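Local coordinates for protein aggretin alpha chain (Agkistrodon rhodostoma, PDB 3BX4) that activates platelets and drives their aggregation by binding the receptor CLEC1B (CLEC2), as one subunit of a snake-venom toxin of the snaclec family, at residues H15-F20 with A51-W56; D27-F32 with H127-K132; I72-Q77 with R116-Y121. All coordinates share one frame; numbering follows the deposited sequence.

Contact 1 of 3, residues H15-F20 with A51-W56; sequences HCYQAF and ADFVSW
One carbon does most of the work where helix meets strand here: CE2 of Phe53 presses onto the ring of Tyr17. It sits 3.5 Å above the plane of that ring, displaced toward the rim that lies nearer the backbone, and is 3.6 Å from Tyr17 CD1, with Tyr17 CG equally close. The Tyr17 CB methylene lies level with the plane of the Phe53 ring, at its edge. The pair is therefore edge-to-face, Phe53 giving the edge and Tyr17 the face, with centroids 5.0 Å apart and planes at 58°. With CG anti to the backbone N (chi1 173°), Phe53 reaches out from the helix across to the strand. This is the close-packed part. One residue further along the helix the fit slackens, for Val54 CG2 comes no nearer than 4.2 Å to Tyr17 CE2, approaching at a slant. The two sides differ in burial as well: Tyr17 and Val54 are enclosed, whereas Phe53 stays partly exposed and its helix turns Asp52 and Trp56 toward solvent. Although the contact itself is apolar, the hydroxyl of Tyr17 is not left without a partner, since OH hydrogen-bonds Glu50 OE1 at the start of the same helix. Phe53 also stacks with Tyr12 of the short strand 10-12, which pairs with strand 15-21, while Cys16 faces the other way into its disulfide with Cys5. An N-terminal hairpin closed by such a disulfide, with the second helix packed on it, is characteristic of the long form of the C-type lectin fold.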
loop_
_atom_site.group_PDB
_atom_site.type_symbol
_atom_site.label_atom_id
_atom_site.label_comp_id
_atom_site.label_asym_id
_atom_site.label_seq_id
_atom_site.Cartn_x
_atom_site.Cartn_y
_atom_site.Cartn_z
ATOM N N HIS C 15 19.621 -15.177 -14.182
ATOM C CA HIS C 15 18.179 -14.783 -14.172
ATOM C C HIS C 15 17.675 -14.590 -15.597
ATOM O O HIS C 15 18.426 -14.476 -16.559
ATOM C CB HIS C 15 17.979 -13.486 -13.375
ATOM C CG HIS C 15 18.222 -13.621 -11.898
ATOM N ND1 HIS C 15 19.426 -13.287 -11.323
ATOM C CD2 HIS C 15 17.425 -14.062 -10.899
ATOM C CE1 HIS C 15 19.365 -13.514 -10.017
ATOM N NE2 HIS C 15 18.163 -13.980 -9.731
ATOM N N CYS C 16 16.334 -14.545 -15.689
ATOM C CA CYS C 16 15.642 -14.277 -16.968
ATOM C C CYS C 16 14.827 -12.984 -16.773
ATOM O O CYS C 16 14.241 -12.717 -15.719
ATOM C CB CYS C 16 14.663 -15.409 -17.307
ATOM S SG CYS C 16 15.549 -16.997 -17.454
ATOM N N TYR C 17 14.723 -12.196 -17.851
ATOM C CA TYR C 17 14.116 -10.893 -17.679
ATOM C C TYR C 17 13.180 -10.630 -18.869
ATOM O O TYR C 17 13.392 -11.136 -19.976
ATOM C CB TYR C 17 15.185 -9.792 -17.746
ATOM C CG TYR C 17 16.228 -9.829 -16.675
ATOM C CD1 TYR C 17 17.220 -10.827 -16.734
ATOM C CD2 TYR C 17 16.233 -8.907 -15.653
ATOM C CE1 TYR C 17 18.223 -10.880 -15.733
ATOM C CE2 TYR C 17 17.207 -8.970 -14.651
ATOM C CZ TYR C 17 18.213 -9.969 -14.757
ATOM O OH TYR C 17 19.203 -10.074 -13.740
ATOM N N GLN C 18 12.170 -9.827 -18.622
ATOM C CA GLN C 18 11.323 -9.406 -19.784
ATOM C C GLN C 18 10.748 -8.056 -19.488
ATOM O O GLN C 18 10.208 -7.812 -18.423
ATOM C CB GLN C 18 10.225 -10.445 -20.087
ATOM C CG GLN C 18 9.382 -10.048 -21.375
ATOM C CD GLN C 18 8.453 -11.130 -21.829
ATOM O OE1 GLN C 18 8.396 -12.277 -21.291
ATOM N NE2 GLN C 18 7.718 -10.810 -22.865
ATOM N N ALA C 19 10.785 -7.153 -20.512
ATOM C CA ALA C 19 10.218 -5.812 -20.361
ATOM C C ALA C 19 8.830 -5.840 -21.057
ATOM O O ALA C 19 8.730 -6.403 -22.142
ATOM C CB ALA C 19 11.087 -4.794 -21.036
ATOM N N PHE C 20 7.803 -5.360 -20.366
ATOM C CA PHE C 20 6.408 -5.436 -20.847
ATOM C C PHE C 20 5.963 -4.038 -21.102
ATOM O O PHE C 20 6.155 -3.139 -20.297
ATOM C CB PHE C 20 5.495 -6.115 -19.821
ATOM C CG PHE C 20 5.766 -7.571 -19.646
ATOM C CD1 PHE C 20 6.731 -8.000 -18.697
ATOM C CD2 PHE C 20 5.120 -8.534 -20.445
ATOM C CE1 PHE C 20 7.037 -9.363 -18.554
ATOM C CE2 PHE C 20 5.420 -9.929 -20.301
ATOM C CZ PHE C 20 6.398 -10.345 -19.333
ATOM N N ALA C 51 22.393 -3.189 -13.993
ATOM C CA ALA C 51 21.827 -1.868 -14.392
ATOM C C ALA C 51 22.010 -1.672 -15.888
ATOM O O ALA C 51 21.058 -1.258 -16.630
ATOM C CB ALA C 51 22.473 -0.746 -13.580
ATOM N N ASP C 52 23.231 -1.955 -16.400
ATOM C CA ASP C 52 23.482 -1.825 -17.854
ATOM C C ASP C 52 22.548 -2.712 -18.661
ATOM O O ASP C 52 22.034 -2.321 -19.708
ATOM C CB ASP C 52 24.922 -2.232 -18.221
ATOM C CG ASP C 52 25.983 -1.226 -17.764
ATOM O OD1 ASP C 52 25.668 -0.081 -17.343
ATOM O OD2 ASP C 52 27.214 -1.638 -17.849
ATOM N N PHE C 53 22.358 -3.933 -18.168
ATOM C CA PHE C 53 21.609 -4.930 -18.871
ATOM C C PHE C 53 20.146 -4.461 -18.947
ATOM O O PHE C 53 19.542 -4.501 -20.033
ATOM C CB PHE C 53 21.650 -6.316 -18.181
ATOM C CG PHE C 53 20.732 -7.288 -18.847
ATOM C CD1 PHE C 53 21.082 -7.872 -20.079
ATOM C CD2 PHE C 53 19.443 -7.559 -18.305
ATOM C CE1 PHE C 53 20.215 -8.769 -20.751
ATOM C CE2 PHE C 53 18.543 -8.445 -19.073
ATOM C CZ PHE C 53 18.977 -9.052 -20.224
ATOM N N VAL C 54 19.588 -4.080 -17.799
ATOM C CA VAL C 54 18.158 -3.676 -17.776
ATOM C C VAL C 54 17.932 -2.432 -18.676
ATOM O O VAL C 54 16.938 -2.365 -19.403
ATOM C CB VAL C 54 17.591 -3.502 -16.383
ATOM C CG1 VAL C 54 16.095 -2.919 -16.422
ATOM C CG2 VAL C 54 17.622 -4.862 -15.641
ATOM N N SER C 55 18.856 -1.476 -18.634
ATOM C CA SER C 55 18.737 -0.288 -19.505
ATOM C C SER C 55 18.706 -0.712 -20.983
ATOM O O SER C 55 17.859 -0.252 -21.785
ATOM C CB SER C 55 19.873 0.694 -19.199
ATOM O OG SER C 55 19.820 1.759 -20.132
ATOM N N TRP C 56 19.625 -1.613 -21.364
ATOM C CA TRP C 56 19.714 -2.156 -22.727
ATOM C C TRP C 56 18.428 -2.895 -23.145
ATOM O O TRP C 56 17.874 -2.710 -24.251
ATOM C CB TRP C 56 20.920 -3.134 -22.785
ATOM C CG TRP C 56 21.034 -3.852 -24.109
ATOM C CD1 TRP C 56 21.529 -3.351 -25.294
ATOM C CD2 TRP C 56 20.604 -5.184 -24.385
ATOM N NE1 TRP C 56 21.443 -4.313 -26.273
ATOM C CE2 TRP C 56 20.893 -5.450 -25.744
ATOM C CE3 TRP C 56 20.025 -6.200 -23.594
ATOM C CZ2 TRP C 56 20.626 -6.700 -26.347
ATOM C CZ3 TRP C 56 19.731 -7.448 -24.186
ATOM C CH2 TRP C 56 20.042 -7.687 -25.558
#

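Contact 2 of 3, residues D27-F32 with H127-K132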
loop_
_atom_site.group_PDB
_atom_site.type_symbol
_atom_site.label_atom_id
_atom_site.label_comp_id
_atom_site.label_asym_id
_atom_site.label_seq_id
_atom_site.Cartn_x
_atom_site.Cartn_y
_atom_site.Cartn_z
ATOM N N ASP C 27 1.645 -1.987 -8.203
ATOM C CA ASP C 27 1.037 -3.216 -7.620
ATOM C C ASP C 27 0.550 -4.181 -8.671
ATOM O O ASP C 27 0.793 -5.392 -8.590
ATOM C CB ASP C 27 -0.127 -2.835 -6.676
ATOM C CG ASP C 27 0.311 -2.356 -5.280
ATOM O OD1 ASP C 27 1.452 -2.585 -4.747
ATOM O OD2 ASP C 27 -0.607 -1.812 -4.611
ATOM N N GLU C 28 -0.101 -3.691 -9.729
ATOM C CA GLU C 28 -0.535 -4.590 -10.777
ATOM C C GLU C 28 0.632 -5.219 -11.549
ATOM O O GLU C 28 0.539 -6.358 -11.992
ATOM C CB GLU C 28 -1.431 -3.838 -11.804
ATOM C CG GLU C 28 -2.789 -3.535 -11.191
ATOM C CD GLU C 28 -3.116 -4.449 -10.049
ATOM O OE1 GLU C 28 -3.332 -5.643 -10.324
ATOM O OE2 GLU C 28 -3.148 -3.985 -8.882
ATOM N N ALA C 29 1.707 -4.461 -11.708
ATOM C CA ALA C 29 2.871 -4.932 -12.415
ATOM C C ALA C 29 3.525 -6.045 -11.593
ATOM O O ALA C 29 3.803 -7.120 -12.150
ATOM C CB ALA C 29 3.839 -3.793 -12.623
ATOM N N GLU C 30 3.702 -5.795 -10.315
ATOM C CA GLU C 30 4.263 -6.864 -9.415
ATOM C C GLU C 30 3.384 -8.104 -9.455
ATOM O O GLU C 30 3.895 -9.221 -9.558
ATOM C CB GLU C 30 4.446 -6.332 -7.974
ATOM C CG GLU C 30 4.909 -7.405 -6.946
ATOM C CD GLU C 30 6.342 -7.856 -7.107
ATOM O OE1 GLU C 30 7.163 -7.269 -7.852
ATOM O OE2 GLU C 30 6.656 -8.863 -6.411
ATOM N N LYS C 31 2.063 -7.940 -9.360
ATOM C CA LYS C 31 1.110 -9.092 -9.486
ATOM C C LYS C 31 1.251 -9.851 -10.801
ATOM O O LYS C 31 1.232 -11.066 -10.888
ATOM C CB LYS C 31 -0.387 -8.652 -9.312
ATOM C CG LYS C 31 -0.718 -8.161 -7.927
ATOM C CD LYS C 31 -2.187 -8.301 -7.582
ATOM C CE LYS C 31 -3.123 -7.823 -8.579
ATOM N NZ LYS C 31 -4.465 -7.584 -7.839
ATOM N N PHE C 32 1.365 -9.109 -11.916
ATOM C CA PHE C 32 1.569 -9.724 -13.178
ATOM C C PHE C 32 2.873 -10.515 -13.261
ATOM O O PHE C 32 2.857 -11.608 -13.732
ATOM C CB PHE C 32 1.509 -8.635 -14.287
ATOM C CG PHE C 32 1.751 -9.141 -15.656
ATOM C CD1 PHE C 32 0.670 -9.452 -16.501
ATOM C CD2 PHE C 32 3.055 -9.220 -16.164
ATOM C CE1 PHE C 32 0.907 -9.893 -17.807
ATOM C CE2 PHE C 32 3.316 -9.685 -17.456
ATOM C CZ PHE C 32 2.206 -9.998 -18.300
ATOM N N HIS C 127 2.391 2.369 -15.953
ATOM C CA HIS C 127 3.596 2.414 -16.774
ATOM C C HIS C 127 4.027 1.014 -17.173
ATOM O O HIS C 127 3.615 0.050 -16.578
ATOM C CB HIS C 127 4.756 3.165 -16.060
ATOM C CG HIS C 127 4.454 4.612 -15.789
ATOM N ND1 HIS C 127 4.505 5.570 -16.783
ATOM C CD2 HIS C 127 3.934 5.222 -14.701
ATOM C CE1 HIS C 127 4.073 6.723 -16.297
ATOM N NE2 HIS C 127 3.776 6.556 -15.019
ATOM N N ALA C 128 4.917 0.967 -18.158
ATOM C CA ALA C 128 5.613 -0.256 -18.570
ATOM C C ALA C 128 6.472 -0.720 -17.337
ATOM O O ALA C 128 6.641 0.022 -16.369
ATOM C CB ALA C 128 6.544 0.079 -19.727
ATOM N N PHE C 129 6.953 -1.952 -17.437
ATOM C CA PHE C 129 7.686 -2.507 -16.243
ATOM C C PHE C 129 8.615 -3.621 -16.678
ATOM O O PHE C 129 8.550 -4.182 -17.734
ATOM C CB PHE C 129 6.651 -2.996 -15.224
ATOM C CG PHE C 129 5.695 -4.001 -15.738
ATOM C CD1 PHE C 129 4.475 -3.609 -16.357
ATOM C CD2 PHE C 129 5.943 -5.361 -15.660
ATOM C CE1 PHE C 129 3.589 -4.557 -16.846
ATOM C CE2 PHE C 129 5.058 -6.308 -16.155
ATOM C CZ PHE C 129 3.838 -5.893 -16.791
ATOM N N VAL C 130 9.536 -4.089 -15.782
ATOM C CA VAL C 130 10.348 -5.164 -16.251
ATOM C C VAL C 130 10.276 -6.271 -15.129
ATOM O O VAL C 130 10.341 -5.856 -13.953
ATOM C CB VAL C 130 11.882 -4.724 -16.340
ATOM C CG1 VAL C 130 12.735 -5.927 -16.643
ATOM C CG2 VAL C 130 12.037 -3.615 -17.464
ATOM N N CYS C 131 10.039 -7.520 -15.549
ATOM C CA CYS C 131 10.001 -8.720 -14.603
ATOM C C CYS C 131 11.372 -9.373 -14.642
ATOM O O CYS C 131 12.072 -9.391 -15.635
ATOM C CB CYS C 131 8.947 -9.801 -14.975
ATOM S SG CYS C 131 7.232 -9.080 -14.996
ATOM N N LYS C 132 11.725 -9.968 -13.504
ATOM C CA LYS C 132 13.029 -10.693 -13.330
ATOM C C LYS C 132 12.596 -12.004 -12.710
ATOM O O LYS C 132 11.798 -12.010 -11.752
ATOM C CB LYS C 132 13.971 -9.893 -12.414
ATOM C CG LYS C 132 15.246 -10.666 -11.875
ATOM C CD LYS C 132 16.068 -9.672 -11.148
ATOM C CE LYS C 132 17.349 -10.347 -10.491
ATOM N NZ LYS C 132 18.092 -9.346 -9.724
#
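Phe129 of the strand is wedged between Ala29 and Phe32, residues one helical turn apart on helix 26-34. Its CB starts against the methyl of Ala29, 3.9 Å from Ala29 CB. The next atom is closer still: Phe129 CG lies 3.6 Å from the same methyl, which rests over the ring as a CH-pi contact, 23° off the ring normal. The first torsion brings this about, because CG stands between the backbone N and the carbonyl carbon (chi1 57°), directing the ring at the helix. Further out, CD1 and CD2 both stay under the Ala29 methyl, CD1 slightly nearer, but the two edges differ in their in-plane neighbours. CD1 has the carbonyl oxygen of His127 near it, level with the ring, while Cys131 SG lies near the ring plane beside the CD2-CE2 edge, closest to CE2. That sulfur belongs to the disulfide with Cys33, the bond that in C-type lectin domains ties the first helix to the last strand, so the aromatic cluster is built right beside the covalent link. Phe129 CE2 goes on to come within 3.5 Å of Phe32 CD2, and the tip atom CZ meets that same carbon at an equal separation. The two rings form an offset edge-to-face pair, Phe129 supplying the edge, with planes at 73°. Phe32 CD2 is in turn 4.3 Å from Cys131 SG, which lies at the Phe32 edge. The axes of the two short segments approach to 8.9 Å. Phe32 also packs on Ile99 of a second subunit, another copy of this protein.

Contact 3 of 3, residues I72-Q77 with R116-Y121; sequences IGLRAQ and RKWVNY. With SO4 (sulfate ion), chain J.
Sulfate atom O1 is gripped twice by Arg75: NH1 donates to it at 2.8 Å, and NH2 adds a weak bond at 3.3 Å. NH2 makes its better bond to sulfate O4, at 2.9 Å and nearly straight (165°), so the anion sits at the guanidinium edge with two nitrogens turned to it. Lys105 NZ and Thr103 OG1 also hydrogen-bond this ion, which probably came from the crystallisation liquor. Away from the sulfate, the two segments meet through Trp118 alone. Ile72 CD1 lies over the five-membered ring, 4.1 Å from its centroid, in a CH-pi contact. On the same side of the indole plane, Leu74 CD1 packs toward the rim and reaches Trp118 CE3 at 3.6 Å. Trp118 is further met edge-to-face by two aromatic side chains of the partner chain, a different protein, with which residues 74-76 continue the sheet as an antiparallel ladder. Strand 106-110 pairs through its backbone with both strands, whereas their direct contact rests on apolar packing, which implies that the indole bridges the domain's own core and the subunit interface.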
loop_
_atom_site.group_PDB
_atom_site.type_symbol
_atom_site.label_atom_id
_atom_site.label_comp_id
_atom_site.label_asym_id
_atom_site.label_seq_id
_atom_site.Cartn_x
_atom_site.Cartn_y
_atom_site.Cartn_z
ATOM N N ILE C 72 10.320 -0.759 -11.613
ATOM C CA ILE C 72 11.206 -1.856 -11.195
ATOM C C ILE C 72 10.786 -2.132 -9.753
ATOM O O ILE C 72 9.861 -1.515 -9.243
ATOM C CB ILE C 72 12.745 -1.464 -11.310
ATOM C CG1 ILE C 72 13.020 -0.155 -10.541
ATOM C CG2 ILE C 72 13.157 -1.395 -12.807
ATOM C CD1 ILE C 72 14.572 0.122 -10.439
ATOM N N GLY C 73 11.494 -3.041 -9.023
ATOM C CA GLY C 73 10.882 -3.589 -7.815
ATOM C C GLY C 73 11.163 -2.862 -6.498
ATOM O O GLY C 73 10.964 -3.486 -5.459
ATOM N N LEU C 74 11.591 -1.597 -6.567
ATOM C CA LEU C 74 11.895 -0.757 -5.398
ATOM C C LEU C 74 10.617 -0.258 -4.800
ATOM O O LEU C 74 9.755 0.345 -5.512
ATOM C CB LEU C 74 12.708 0.487 -5.769
ATOM C CG LEU C 74 14.158 0.439 -5.853
ATOM C CD1 LEU C 74 14.490 1.818 -6.492
ATOM C CD2 LEU C 74 14.729 0.219 -4.390
ATOM N N ARG C 75 10.439 -0.515 -3.499
ATOM C CA ARG C 75 9.191 -0.154 -2.856
ATOM C C ARG C 75 9.476 0.294 -1.439
ATOM O O ARG C 75 10.157 -0.428 -0.690
ATOM C CB ARG C 75 8.253 -1.367 -2.845
ATOM C CG ARG C 75 6.840 -1.177 -2.324
ATOM C CD ARG C 75 6.014 -0.287 -3.263
ATOM N NE ARG C 75 4.602 -0.335 -2.903
ATOM C CZ ARG C 75 3.991 0.562 -2.131
ATOM N NH1 ARG C 75 4.661 1.627 -1.664
ATOM N NH2 ARG C 75 2.682 0.408 -1.839
ATOM N N ALA C 76 8.914 1.431 -1.060
ATOM C CA ALA C 76 9.166 1.921 0.326
ATOM C C ALA C 76 8.344 1.121 1.320
ATOM O O ALA C 76 7.154 0.861 1.134
ATOM C CB ALA C 76 8.846 3.406 0.486
ATOM N N GLN C 77 8.979 0.692 2.415
ATOM C CA GLN C 77 8.270 -0.087 3.435
ATOM C C GLN C 77 7.736 0.684 4.645
ATOM O O GLN C 77 6.878 0.162 5.345
ATOM C CB GLN C 77 9.175 -1.170 3.979
ATOM C CG GLN C 77 9.769 -2.080 2.918
ATOM C CD GLN C 77 8.676 -2.734 2.093
ATOM O OE1 GLN C 77 7.710 -3.269 2.652
ATOM N NE2 GLN C 77 8.824 -2.707 0.760
ATOM N N ARG C 116 18.584 4.366 -16.299
ATOM C CA ARG C 116 19.641 3.854 -15.436
ATOM C C ARG C 116 19.396 4.314 -13.973
ATOM O O ARG C 116 19.076 3.494 -13.065
ATOM C CB ARG C 116 21.015 4.167 -16.056
ATOM C CG ARG C 116 21.732 2.863 -16.475
ATOM C CD ARG C 116 23.221 3.067 -16.611
ATOM N NE ARG C 116 24.128 2.045 -16.021
ATOM C CZ ARG C 116 24.509 2.016 -14.734
ATOM N NH1 ARG C 116 25.431 1.150 -14.327
ATOM N NH2 ARG C 116 23.989 2.841 -13.843
ATOM N N LYS C 117 19.458 5.583 -13.694
ATOM C CA LYS C 117 19.296 5.992 -12.329
ATOM C C LYS C 117 17.858 5.725 -11.829
ATOM O O LYS C 117 16.886 5.854 -12.597
ATOM C CB LYS C 117 19.654 7.452 -12.189
ATOM C CG LYS C 117 21.154 7.711 -12.503
ATOM C CD LYS C 117 22.075 7.282 -11.373
ATOM C CE LYS C 117 23.262 8.237 -11.267
ATOM N NZ LYS C 117 23.942 8.133 -9.945
ATOM N N TRP C 118 17.770 5.267 -10.588
ATOM C CA TRP C 118 16.487 5.089 -9.944
ATOM C C TRP C 118 15.841 6.421 -9.553
ATOM O O TRP C 118 16.504 7.340 -9.052
ATOM C CB TRP C 118 16.625 4.235 -8.706
ATOM C CG TRP C 118 17.413 2.972 -8.917
ATOM C CD1 TRP C 118 17.653 2.278 -10.093
ATOM C CD2 TRP C 118 18.005 2.195 -7.872
ATOM N NE1 TRP C 118 18.376 1.128 -9.822
ATOM C CE2 TRP C 118 18.610 1.053 -8.481
ATOM C CE3 TRP C 118 18.062 2.352 -6.500
ATOM C CZ2 TRP C 118 19.296 0.090 -7.746
ATOM C CZ3 TRP C 118 18.782 1.415 -5.760
ATOM C CH2 TRP C 118 19.363 0.298 -6.385
ATOM N N VAL C 119 14.521 6.500 -9.721
ATOM C CA VAL C 119 13.760 7.638 -9.234
ATOM C C VAL C 119 12.511 7.076 -8.496
ATOM O O VAL C 119 12.128 5.961 -8.781
ATOM C CB VAL C 119 13.323 8.585 -10.401
ATOM C CG1 VAL C 119 14.561 9.104 -11.170
ATOM C CG2 VAL C 119 12.387 7.914 -11.375
ATOM N N ASN C 120 11.920 7.832 -7.572
ATOM C CA ASN C 120 10.665 7.437 -6.979
ATOM C C ASN C 120 9.527 8.107 -7.730
ATOM O O ASN C 120 9.675 9.240 -8.241
ATOM C CB ASN C 120 10.598 7.637 -5.442
ATOM C CG ASN C 120 10.665 9.097 -5.008
ATOM O OD1 ASN C 120 11.567 9.847 -5.403
ATOM N ND2 ASN C 120 9.693 9.499 -4.186
ATOM N N TYR C 121 8.415 7.405 -7.838
ATOM C CA TYR C 121 7.287 8.035 -8.592
ATOM C C TYR C 121 5.981 7.530 -8.021
ATOM O O TYR C 121 5.914 6.746 -7.102
ATOM C CB TYR C 121 7.411 7.744 -10.102
ATOM C CG TYR C 121 6.823 8.860 -10.981
ATOM C CD1 TYR C 121 5.831 8.582 -11.926
ATOM C CD2 TYR C 121 7.241 10.202 -10.827
ATOM C CE1 TYR C 121 5.253 9.653 -12.717
ATOM C CE2 TYR C 121 6.658 11.279 -11.634
ATOM C CZ TYR C 121 5.721 10.941 -12.577
ATOM O OH TYR C 121 5.140 11.971 -13.320
HETATM S S SO4 J . 1.671 3.279 0.292
HETATM O O1 SO4 J . 2.789 3.503 -0.629
HETATM O O2 SO4 J . 0.677 4.345 0.034
HETATM O O3 SO4 J . 2.090 3.321 1.687
HETATM O O4 SO4 J . 1.115 1.960 0.054
#

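Overall arrangement
All three contacts reach the same mixed sheet. Contact 1 and contact 2, with centres about 13 Å apart, lean on neighbouring strands 15-21 and 127-133, joined by probable hydrogen bonds from Cys131 N to Gln18 O (2.9 Å) and from Phe20 N to Phe129 O (3.0 Å); Phe20 CE2 reaches Phe32 CE2 at 3.5 Å. Contact 3 lies about 12 Å from contact 2, centre to centre, and is nested inside the chain loop that contact 2 closes; strand 69-76 runs parallel beside 127-133. Contacts 1 and 3, about 15 Å apart between centres, are joined by a salt bridge from Arg116 NE to Asp52 OD1 (2.9 Å). The sulfate belongs to contact 3.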